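Local structure of D-glyceraldehyde dehydrogenase (NADP(+)) (Thermoplasma acidophilum, 5IZD) at residues A52-N57 against L163-T168; F254-K258 against I392-M398; S305-G311 against F362-I367. The protein oxidises D-glyceraldehyde to (R)-glycerate with NADP(+) and water, an NADP-dependent step of the non-phosphorylated Entner-Doudoroff pathway, working as a homotetramer. All blocks are in the same frame, centred on the assembly; numbering follows the deposited sequence.

Contact 1 (A52-N57 against L163-T168)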
loop_
_atom_site.group_PDB
_atom_site.type_symbol
_atom_site.label_atom_id
_atom_site.label_comp_id
_atom_site.label_asym_id
_atom_site.label_seq_id
_atom_site.Cartn_x
_atom_site.Cartn_y
_atom_site.Cartn_z
ATOM N N ALA A 52 -7.725 13.422 -28.267
ATOM C CA ALA A 52 -7.533 14.219 -27.074
ATOM C C ALA A 52 -6.621 13.527 -26.010
ATOM O O ALA A 52 -6.212 14.177 -25.071
ATOM C CB ALA A 52 -8.895 14.544 -26.474
ATOM N N PHE A 53 -6.311 12.242 -26.171
ATOM C CA PHE A 53 -5.724 11.427 -25.104
ATOM C C PHE A 53 -4.404 11.962 -24.568
ATOM O O PHE A 53 -4.306 12.191 -23.364
ATOM C CB PHE A 53 -5.575 9.931 -25.482
ATOM C CG PHE A 53 -4.751 9.139 -24.471
ATOM C CD1 PHE A 53 -5.257 8.880 -23.215
ATOM C CD2 PHE A 53 -3.440 8.744 -24.738
ATOM C CE1 PHE A 53 -4.507 8.219 -22.253
ATOM C CE2 PHE A 53 -2.682 8.062 -23.779
ATOM C CZ PHE A 53 -3.220 7.806 -22.531
ATOM N N TRP A 54 -3.442 12.236 -25.448
ATOM C CA TRP A 54 -2.093 12.628 -24.978
ATOM C C TRP A 54 -2.008 13.928 -24.178
ATOM O O TRP A 54 -1.379 13.978 -23.113
ATOM C CB TRP A 54 -1.033 12.570 -26.100
ATOM C CG TRP A 54 -0.591 11.189 -26.273
ATOM C CD1 TRP A 54 -0.873 10.350 -27.315
ATOM C CD2 TRP A 54 0.148 10.414 -25.303
ATOM N NE1 TRP A 54 -0.316 9.101 -27.068
ATOM C CE2 TRP A 54 0.308 9.111 -25.844
ATOM C CE3 TRP A 54 0.666 10.696 -24.031
ATOM C CZ2 TRP A 54 0.989 8.093 -25.168
ATOM C CZ3 TRP A 54 1.347 9.677 -23.343
ATOM C CH2 TRP A 54 1.498 8.388 -23.919
ATOM N N ALA A 55 -2.682 14.921 -24.652
ATOM C CA ALA A 55 -2.806 16.221 -23.980
ATOM C C ALA A 55 -3.615 16.180 -22.674
ATOM O O ALA A 55 -3.342 16.979 -21.766
ATOM C CB ALA A 55 -3.472 17.227 -24.937
ATOM N N TRP A 56 -4.596 15.269 -22.566
ATOM C CA TRP A 56 -5.289 15.048 -21.277
ATOM C C TRP A 56 -4.357 14.280 -20.294
ATOM O O TRP A 56 -4.168 14.694 -19.143
ATOM C CB TRP A 56 -6.613 14.318 -21.508
ATOM C CG TRP A 56 -7.552 14.182 -20.344
ATOM C CD1 TRP A 56 -8.014 13.000 -19.818
ATOM C CD2 TRP A 56 -8.142 15.215 -19.559
ATOM N NE1 TRP A 56 -8.873 13.233 -18.790
ATOM C CE2 TRP A 56 -8.976 14.583 -18.601
ATOM C CE3 TRP A 56 -8.075 16.610 -19.578
ATOM C CZ2 TRP A 56 -9.721 15.287 -17.659
ATOM C CZ3 TRP A 56 -8.844 17.323 -18.645
ATOM C CH2 TRP A 56 -9.650 16.638 -17.675
ATOM N N ASN A 57 -3.754 13.198 -20.751
ATOM C CA ASN A 57 -2.727 12.524 -19.924
ATOM C C ASN A 57 -1.686 13.565 -19.390
ATOM O O ASN A 57 -1.401 13.658 -18.169
ATOM C CB ASN A 57 -2.021 11.432 -20.726
ATOM C CG ASN A 57 -0.942 10.702 -19.904
ATOM O OD1 ASN A 57 -1.240 9.911 -19.072
ATOM N ND2 ASN A 57 0.289 11.033 -20.124
ATOM N N LEU A 163 -11.792 10.112 -15.581
ATOM C CA LEU A 163 -11.176 11.390 -15.901
ATOM C C LEU A 163 -10.013 11.768 -14.978
ATOM O O LEU A 163 -9.012 12.273 -15.442
ATOM C CB LEU A 163 -12.241 12.501 -15.915
ATOM C CG LEU A 163 -13.273 12.353 -17.048
ATOM C CD1 LEU A 163 -14.438 13.338 -16.846
ATOM C CD2 LEU A 163 -12.727 12.560 -18.454
ATOM N N LEU A 164 -10.128 11.534 -13.675
ATOM C CA LEU A 164 -9.088 11.932 -12.752
ATOM C C LEU A 164 -7.796 11.226 -13.132
ATOM O O LEU A 164 -6.736 11.868 -13.182
ATOM C CB LEU A 164 -9.512 11.652 -11.306
ATOM C CG LEU A 164 -8.549 12.011 -10.175
ATOM C CD1 LEU A 164 -7.341 11.063 -9.982
ATOM C CD2 LEU A 164 -8.103 13.430 -10.343
ATOM N N THR A 165 -7.915 9.926 -13.454
ATOM C CA THR A 165 -6.789 9.114 -13.828
ATOM C C THR A 165 -6.204 9.381 -15.212
ATOM O O THR A 165 -5.222 8.772 -15.561
ATOM C CB THR A 165 -7.117 7.608 -13.656
ATOM O OG1 THR A 165 -8.280 7.254 -14.377
ATOM C CG2 THR A 165 -7.309 7.287 -12.194
ATOM N N GLY A 166 -6.809 10.268 -16.006
ATOM C CA GLY A 166 -6.223 10.684 -17.281
ATOM C C GLY A 166 -6.751 9.940 -18.511
ATOM O O GLY A 166 -6.138 10.039 -19.547
ATOM N N ASN A 167 -7.864 9.196 -18.392
ATOM C CA ASN A 167 -8.477 8.545 -19.513
ATOM C C ASN A 167 -9.417 9.525 -20.172
ATOM O O ASN A 167 -9.932 10.415 -19.500
ATOM C CB ASN A 167 -9.283 7.325 -19.117
ATOM C CG ASN A 167 -8.440 6.254 -18.428
ATOM O OD1 ASN A 167 -7.805 5.408 -19.090
ATOM N ND2 ASN A 167 -8.452 6.263 -17.076
ATOM N N THR A 168 -9.654 9.333 -21.466
ATOM C CA THR A 168 -10.681 10.095 -22.185
ATOM C C THR A 168 -11.884 9.195 -22.232
ATOM O O THR A 168 -11.744 7.957 -22.043
ATOM C CB THR A 168 -10.259 10.472 -23.597
ATOM O OG1 THR A 168 -9.879 9.291 -24.283
ATOM C CG2 THR A 168 -9.078 11.408 -23.543
#
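W56 reaches from its helix into the bend of chain L163-T168, and the indole can be followed atom by atom as it does so. Its CB leaves the helix toward the bend; CG anti to the backbone N (chi1 -171°) swings the indole out over it, and chi2 (-121°) turns the CD1-NE1 edge to the carbonyls. CD1 faces two carbonyl oxygens, 3.2 Å from N167 O and 3.5 Å from G166 O. Next along the ring, NE1 lies 3.1 Å from N167 O, which sits at the ring edge near its plane, and 3.5 Å from L163 O. Along the same edge, past CE2, CZ2 packs against L163 CD2 at 4.1 Å, the two side chains roughly perpendicular.

The bend owes its shape to G166, whose positive phi (97°) ends the helix in a Schellman motif, with G166 N bonded to L163 O at 3.0 Å. Its own carbonyl turns back to the 52-57 helix, where G166 O lies 3.6 Å from F53 CE1. Beyond the bend, the methyl of T168 rests on the helix backbone, CG2 3.7 Å from F53 CA, while T168 OG1 bonds to A49 O.

Helix 39-77 is thus laid across the link from helix 153-164 to strand 168-172, as T168 pairs with strand 130-145; R64 makes a cation-pi contact with W56, and R429 of the second subunit packs on F53.

Contact 2 (F254-K258 against I392-M398)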
loop_
_atom_site.group_PDB
_atom_site.type_symbol
_atom_site.label_atom_id
_atom_site.label_comp_id
_atom_site.label_asym_id
_atom_site.label_seq_id
_atom_site.Cartn_x
_atom_site.Cartn_y
_atom_site.Cartn_z
ATOM N N PHE A 254 -31.307 -11.286 3.033
ATOM C CA PHE A 254 -31.544 -10.486 4.218
ATOM C C PHE A 254 -31.786 -11.435 5.407
ATOM O O PHE A 254 -32.857 -12.072 5.507
ATOM C CB PHE A 254 -32.753 -9.591 3.977
ATOM C CG PHE A 254 -32.853 -8.424 4.914
ATOM C CD1 PHE A 254 -33.311 -8.599 6.212
ATOM C CD2 PHE A 254 -32.462 -7.161 4.515
ATOM C CE1 PHE A 254 -33.402 -7.524 7.083
ATOM C CE2 PHE A 254 -32.525 -6.095 5.388
ATOM C CZ PHE A 254 -32.995 -6.270 6.671
ATOM N N MET A 255 -30.823 -11.482 6.337
ATOM C CA MET A 255 -30.800 -12.511 7.370
ATOM C C MET A 255 -31.021 -11.892 8.752
ATOM O O MET A 255 -30.291 -10.995 9.148
ATOM C CB MET A 255 -29.430 -13.229 7.310
ATOM C CG MET A 255 -29.241 -14.043 6.030
ATOM S SD MET A 255 -27.507 -14.497 5.695
ATOM C CE MET A 255 -26.886 -12.912 5.123
ATOM N N VAL A 256 -31.999 -12.377 9.498
ATOM C CA VAL A 256 -32.377 -11.818 10.784
ATOM C C VAL A 256 -32.315 -12.971 11.784
ATOM O O VAL A 256 -33.186 -13.842 11.825
ATOM C CB VAL A 256 -33.787 -11.202 10.734
ATOM C CG1 VAL A 256 -34.152 -10.561 12.071
ATOM C CG2 VAL A 256 -33.879 -10.161 9.571
ATOM N N TRP A 257 -31.256 -12.968 12.579
ATOM C CA TRP A 257 -31.051 -14.030 13.568
ATOM C C TRP A 257 -32.015 -13.789 14.745
ATOM O O TRP A 257 -32.622 -12.713 14.840
ATOM C CB TRP A 257 -29.582 -14.083 13.978
ATOM C CG TRP A 257 -29.265 -15.299 14.742
ATOM C CD1 TRP A 257 -28.857 -15.363 16.054
ATOM C CD2 TRP A 257 -29.343 -16.666 14.281
ATOM N NE1 TRP A 257 -28.687 -16.664 16.428
ATOM C CE2 TRP A 257 -28.955 -17.485 15.366
ATOM C CE3 TRP A 257 -29.666 -17.264 13.064
ATOM C CZ2 TRP A 257 -28.903 -18.890 15.272
ATOM C CZ3 TRP A 257 -29.655 -18.632 12.959
ATOM C CH2 TRP A 257 -29.265 -19.450 14.069
ATOM N N LYS A 258 -32.226 -14.816 15.579
ATOM C CA LYS A 258 -33.164 -14.733 16.715
ATOM C C LYS A 258 -32.854 -13.630 17.706
ATOM O O LYS A 258 -33.755 -13.175 18.361
ATOM C CB LYS A 258 -33.251 -16.061 17.509
ATOM C CG LYS A 258 -31.956 -16.608 18.020
ATOM C CD LYS A 258 -32.145 -17.774 19.026
ATOM C CE LYS A 258 -30.841 -18.530 19.061
ATOM N NZ LYS A 258 -30.854 -19.784 19.845
ATOM N N ILE A 392 -35.361 -19.888 9.108
ATOM C CA ILE A 392 -34.127 -20.577 9.383
ATOM C C ILE A 392 -34.020 -20.950 10.899
ATOM O O ILE A 392 -34.752 -20.403 11.750
ATOM C CB ILE A 392 -32.895 -19.759 8.961
ATOM C CG1 ILE A 392 -32.885 -18.412 9.706
ATOM C CG2 ILE A 392 -32.808 -19.624 7.435
ATOM C CD1 ILE A 392 -31.644 -17.578 9.516
ATOM N N SER A 393 -33.097 -21.882 11.210
ATOM C CA SER A 393 -32.891 -22.402 12.586
ATOM C C SER A 393 -31.426 -22.769 12.995
ATOM O O SER A 393 -31.189 -23.134 14.142
ATOM C CB SER A 393 -33.774 -23.631 12.804
ATOM O OG SER A 393 -33.393 -24.674 11.933
ATOM N N SER A 394 -30.480 -22.669 12.067
ATOM C CA SER A 394 -29.081 -22.812 12.381
ATOM C C SER A 394 -28.226 -21.871 11.552
ATOM O O SER A 394 -28.585 -21.459 10.429
ATOM C CB SER A 394 -28.648 -24.282 12.242
ATOM O OG SER A 394 -28.056 -24.582 11.010
ATOM N N VAL A 395 -27.093 -21.523 12.139
ATOM C CA VAL A 395 -26.100 -20.641 11.550
ATOM C C VAL A 395 -25.489 -21.250 10.299
ATOM O O VAL A 395 -25.327 -20.555 9.291
ATOM C CB VAL A 395 -24.970 -20.326 12.577
ATOM C CG1 VAL A 395 -23.858 -19.534 11.919
ATOM C CG2 VAL A 395 -25.556 -19.506 13.734
ATOM N N GLU A 396 -25.100 -22.529 10.383
ATOM C CA GLU A 396 -24.558 -23.230 9.208
ATOM C C GLU A 396 -25.564 -23.202 8.042
ATOM O O GLU A 396 -25.154 -23.042 6.905
ATOM C CB GLU A 396 -24.194 -24.705 9.491
ATOM N N GLU A 397 -26.836 -23.462 8.364
ATOM C CA GLU A 397 -27.949 -23.489 7.402
ATOM C C GLU A 397 -28.083 -22.088 6.745
ATOM O O GLU A 397 -28.131 -21.999 5.523
ATOM C CB GLU A 397 -29.250 -23.966 8.085
ATOM C CG GLU A 397 -30.496 -23.754 7.229
ATOM C CD GLU A 397 -31.816 -23.697 7.999
ATOM O OE1 GLU A 397 -32.824 -24.145 7.401
ATOM O OE2 GLU A 397 -31.857 -23.172 9.148
ATOM N N MET A 398 -28.071 -21.039 7.573
ATOM C CA MET A 398 -28.127 -19.638 7.159
ATOM C C MET A 398 -27.031 -19.320 6.126
ATOM O O MET A 398 -27.369 -18.840 5.013
ATOM C CB MET A 398 -28.026 -18.706 8.362
ATOM C CG MET A 398 -28.250 -17.231 8.042
ATOM S SD MET A 398 -28.113 -16.136 9.465
ATOM C CE MET A 398 -26.343 -15.892 9.553
HETATM O O HOH W 1 -31.317 -21.260 16.959
#
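W257 and M255 pack against I392 and the start of helix 395-403 without a direct hydrogen bond, and the packing is tight round the indole and between the methionines. V395 CG2 stands over one face of the six-membered ring, 4.0 Å from its centroid and 26° off the normal, a CH-pi contact. W257 CH2 also reaches the backbone, 3.6 Å from V395 N. I392 CD1 comes to the ring edge near its plane, whereas the sulfur of M398 approaches obliquely, 5.2 Å from the same centroid, a Met-aromatic contact. With CG anti to the backbone N (chi1 -173°), M398 puts CG beside the other methionine, M255 SD to M398 CG being 3.7 Å, and, extended at chi2, carries its sulfur on to the indole.

In the fold, strands 252-256 and 386-392 flank strand 284-290, and from 386-392 the chain turns into the helix. S394, the N-cap, forms a capping box with E397: E397 N bonds to S394 OG at 3.1 Å and E397 OE2 takes the longer bond from S394 N; the same oxygen also accepts from S393 N at 2.7 Å. E397 OE1 keeps a salt bridge to R390.

Toward solvent the contact is looser. K258 lays its CG over the opposite face of the indole from V395, but its ammonium group reaches S393 O only through a water, held weakly at both ends.

Contact 3 (S305-G311 against F362-I367)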
loop_
_atom_site.group_PDB
_atom_site.type_symbol
_atom_site.label_atom_id
_atom_site.label_comp_id
_atom_site.label_asym_id
_atom_site.label_seq_id
_atom_site.Cartn_x
_atom_site.Cartn_y
_atom_site.Cartn_z
ATOM N N SER A 305 -45.410 -2.314 5.483
ATOM C CA SER A 305 -45.454 -2.307 4.025
ATOM C C SER A 305 -46.772 -1.686 3.495
ATOM O O SER A 305 -46.751 -1.023 2.494
ATOM C CB SER A 305 -45.241 -3.721 3.447
ATOM O OG SER A 305 -43.881 -4.170 3.610
ATOM N N ARG A 306 -47.875 -1.898 4.208
ATOM C CA ARG A 306 -49.200 -1.348 3.803
ATOM C C ARG A 306 -49.300 0.161 3.913
ATOM O O ARG A 306 -50.223 0.747 3.326
ATOM C CB ARG A 306 -50.297 -1.788 4.749
ATOM C CG ARG A 306 -50.530 -3.252 4.897
ATOM C CD ARG A 306 -51.498 -3.472 6.045
ATOM N NE ARG A 306 -52.831 -3.607 5.477
ATOM C CZ ARG A 306 -53.518 -4.747 5.411
ATOM N NH1 ARG A 306 -54.720 -4.728 4.840
ATOM N NH2 ARG A 306 -53.020 -5.905 5.924
ATOM N N LYS A 307 -48.485 0.742 4.795
ATOM C CA LYS A 307 -48.475 2.162 5.089
ATOM C C LYS A 307 -47.792 3.000 4.020
ATOM O O LYS A 307 -47.919 4.228 4.065
ATOM C CB LYS A 307 -47.782 2.430 6.427
ATOM N N LEU A 308 -47.082 2.370 3.064
ATOM C CA LEU A 308 -46.256 3.103 2.080
ATOM C C LEU A 308 -47.183 3.644 1.031
ATOM O O LEU A 308 -48.027 2.892 0.536
ATOM C CB LEU A 308 -45.166 2.211 1.447
ATOM C CG LEU A 308 -44.106 1.707 2.469
ATOM C CD1 LEU A 308 -43.246 0.597 1.884
ATOM C CD2 LEU A 308 -43.186 2.802 3.015
ATOM N N ALA A 309 -47.042 4.945 0.729
ATOM C CA ALA A 309 -47.824 5.587 -0.318
ATOM C C ALA A 309 -47.090 5.524 -1.670
ATOM O O ALA A 309 -45.883 5.724 -1.753
ATOM C CB ALA A 309 -48.138 7.032 0.043
ATOM N N LEU A 310 -47.876 5.259 -2.716
ATOM C CA LEU A 310 -47.443 5.241 -4.099
ATOM C C LEU A 310 -48.121 6.366 -4.883
ATOM O O LEU A 310 -49.269 6.705 -4.620
ATOM C CB LEU A 310 -47.868 3.936 -4.729
ATOM C CG LEU A 310 -47.027 2.684 -4.531
ATOM C CD1 LEU A 310 -46.828 2.314 -3.078
ATOM C CD2 LEU A 310 -47.766 1.578 -5.280
ATOM N N GLY A 311 -47.421 6.947 -5.850
ATOM C CA GLY A 311 -47.985 8.058 -6.640
ATOM C C GLY A 311 -46.965 9.135 -6.893
ATOM O O GLY A 311 -45.883 8.873 -7.431
ATOM N N PHE A 362 -46.799 1.577 -11.781
ATOM C CA PHE A 362 -46.754 1.349 -10.349
ATOM C C PHE A 362 -47.039 -0.104 -10.068
ATOM O O PHE A 362 -47.798 -0.748 -10.771
ATOM C CB PHE A 362 -47.791 2.229 -9.651
ATOM C CG PHE A 362 -47.481 3.691 -9.733
ATOM C CD1 PHE A 362 -46.598 4.280 -8.823
ATOM C CD2 PHE A 362 -48.019 4.484 -10.756
ATOM C CE1 PHE A 362 -46.290 5.625 -8.900
ATOM C CE2 PHE A 362 -47.681 5.835 -10.833
ATOM C CZ PHE A 362 -46.829 6.411 -9.885
ATOM N N PHE A 363 -46.409 -0.642 -9.017
ATOM C CA PHE A 363 -46.710 -1.984 -8.541
ATOM C C PHE A 363 -46.671 -1.966 -6.993
ATOM O O PHE A 363 -45.807 -1.339 -6.405
ATOM C CB PHE A 363 -45.701 -2.998 -9.102
ATOM C CG PHE A 363 -46.210 -4.395 -9.115
ATOM C CD1 PHE A 363 -46.966 -4.857 -10.192
ATOM C CD2 PHE A 363 -46.037 -5.217 -8.039
ATOM C CE1 PHE A 363 -47.495 -6.124 -10.216
ATOM C CE2 PHE A 363 -46.565 -6.510 -8.048
ATOM C CZ PHE A 363 -47.302 -6.955 -9.147
ATOM N N LEU A 364 -47.603 -2.656 -6.355
ATOM C CA LEU A 364 -47.665 -2.678 -4.902
ATOM C C LEU A 364 -46.535 -3.461 -4.257
ATOM O O LEU A 364 -46.074 -4.464 -4.825
ATOM C CB LEU A 364 -48.996 -3.296 -4.432
ATOM C CG LEU A 364 -50.308 -2.523 -4.731
ATOM C CD1 LEU A 364 -51.526 -3.383 -4.445
ATOM C CD2 LEU A 364 -50.328 -1.275 -3.845
ATOM N N PRO A 365 -46.106 -3.041 -3.043
ATOM C CA PRO A 365 -45.279 -3.916 -2.219
ATOM C C PRO A 365 -45.879 -5.329 -2.092
ATOM O O PRO A 365 -47.082 -5.488 -1.787
ATOM C CB PRO A 365 -45.295 -3.207 -0.853
ATOM C CG PRO A 365 -45.411 -1.778 -1.205
ATOM C CD PRO A 365 -46.431 -1.793 -2.324
ATOM N N THR A 366 -45.082 -6.338 -2.399
ATOM C CA THR A 366 -45.568 -7.692 -2.525
ATOM C C THR A 366 -44.684 -8.672 -1.668
ATOM O O THR A 366 -43.471 -8.737 -1.868
ATOM C CB THR A 366 -45.583 -8.130 -3.983
ATOM O OG1 THR A 366 -46.409 -7.240 -4.762
ATOM C CG2 THR A 366 -46.092 -9.569 -4.095
ATOM N N ILE A 367 -45.337 -9.391 -0.752
ATOM C CA ILE A 367 -44.678 -10.240 0.229
ATOM C C ILE A 367 -45.252 -11.638 0.060
ATOM O O ILE A 367 -46.477 -11.812 0.020
ATOM C CB ILE A 367 -44.865 -9.709 1.673
ATOM C CG1 ILE A 367 -44.330 -8.262 1.797
ATOM C CG2 ILE A 367 -44.144 -10.592 2.685
ATOM C CD1 ILE A 367 -45.000 -7.497 2.920
#
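L310 and I367 reach across the contact with the same first torsion, CG or CG1 anti to the carbonyl carbon and beside the backbone N (chi1 -82° and -57°). In L310 the second torsion (chi2 58°) then sends one methyl toward F363 and L364 and the other to P365. CD2 lies 3.7 Å from F363 O and also meets L364 CD2, whereas CD1 lies 4.2 Å from P365 CD, the leucine and proline side chains lying alongside and pointing opposite ways. I367 carries its CD1 to the hydroxyl end of S305, 3.6 Å from S305 OG. That hydroxyl is already engaged elsewhere, with Y274 OH and F301 O.

The two segments run side by side in opposite directions through the edge of the catalytic domain of the aldehyde dehydrogenase fold. One leaves helix 294-305 through a type I beta turn, S305 to L308, and the other leads into strand 366-369, which lies next to the outermost strand 343-346. No hydrogen bond joins them directly; T366, facing away, bonds through OG1 to L364 O at 2.8 Å, the donor above the carbonyl plane, and to G348 N.

P365 fills the middle, its CG 4.0 Å from S305 O, with Y274 of helix 262-274 also against the proline. At the other end F362 lies obliquely against the backbone of G311, its CE1 3.5 Å from G311 N, and P320 and P351 pack on its ring.

In the fold
Contacts 2 and 3 belong to one part of the protein: both reach the seven-stranded sheet, their centres are 27 Å apart and their nearest atoms about 12 Å. Along the chain, contact 3 falls between the two halves of contact 2. Contact 1 closes earlier and lies on the opposite side of the chain's centre, 49 Å from contact 2 and 46 Å from contact 3 between centres. Bound NADP occupies a pocket of residues between 145 and 232. Contact 1 approaches the probable cofactor site at I245, about 8 Å from N167 between side chains; F363 of contact 3 is as close to I382, another such residue. Contact 2 is remote from these sites.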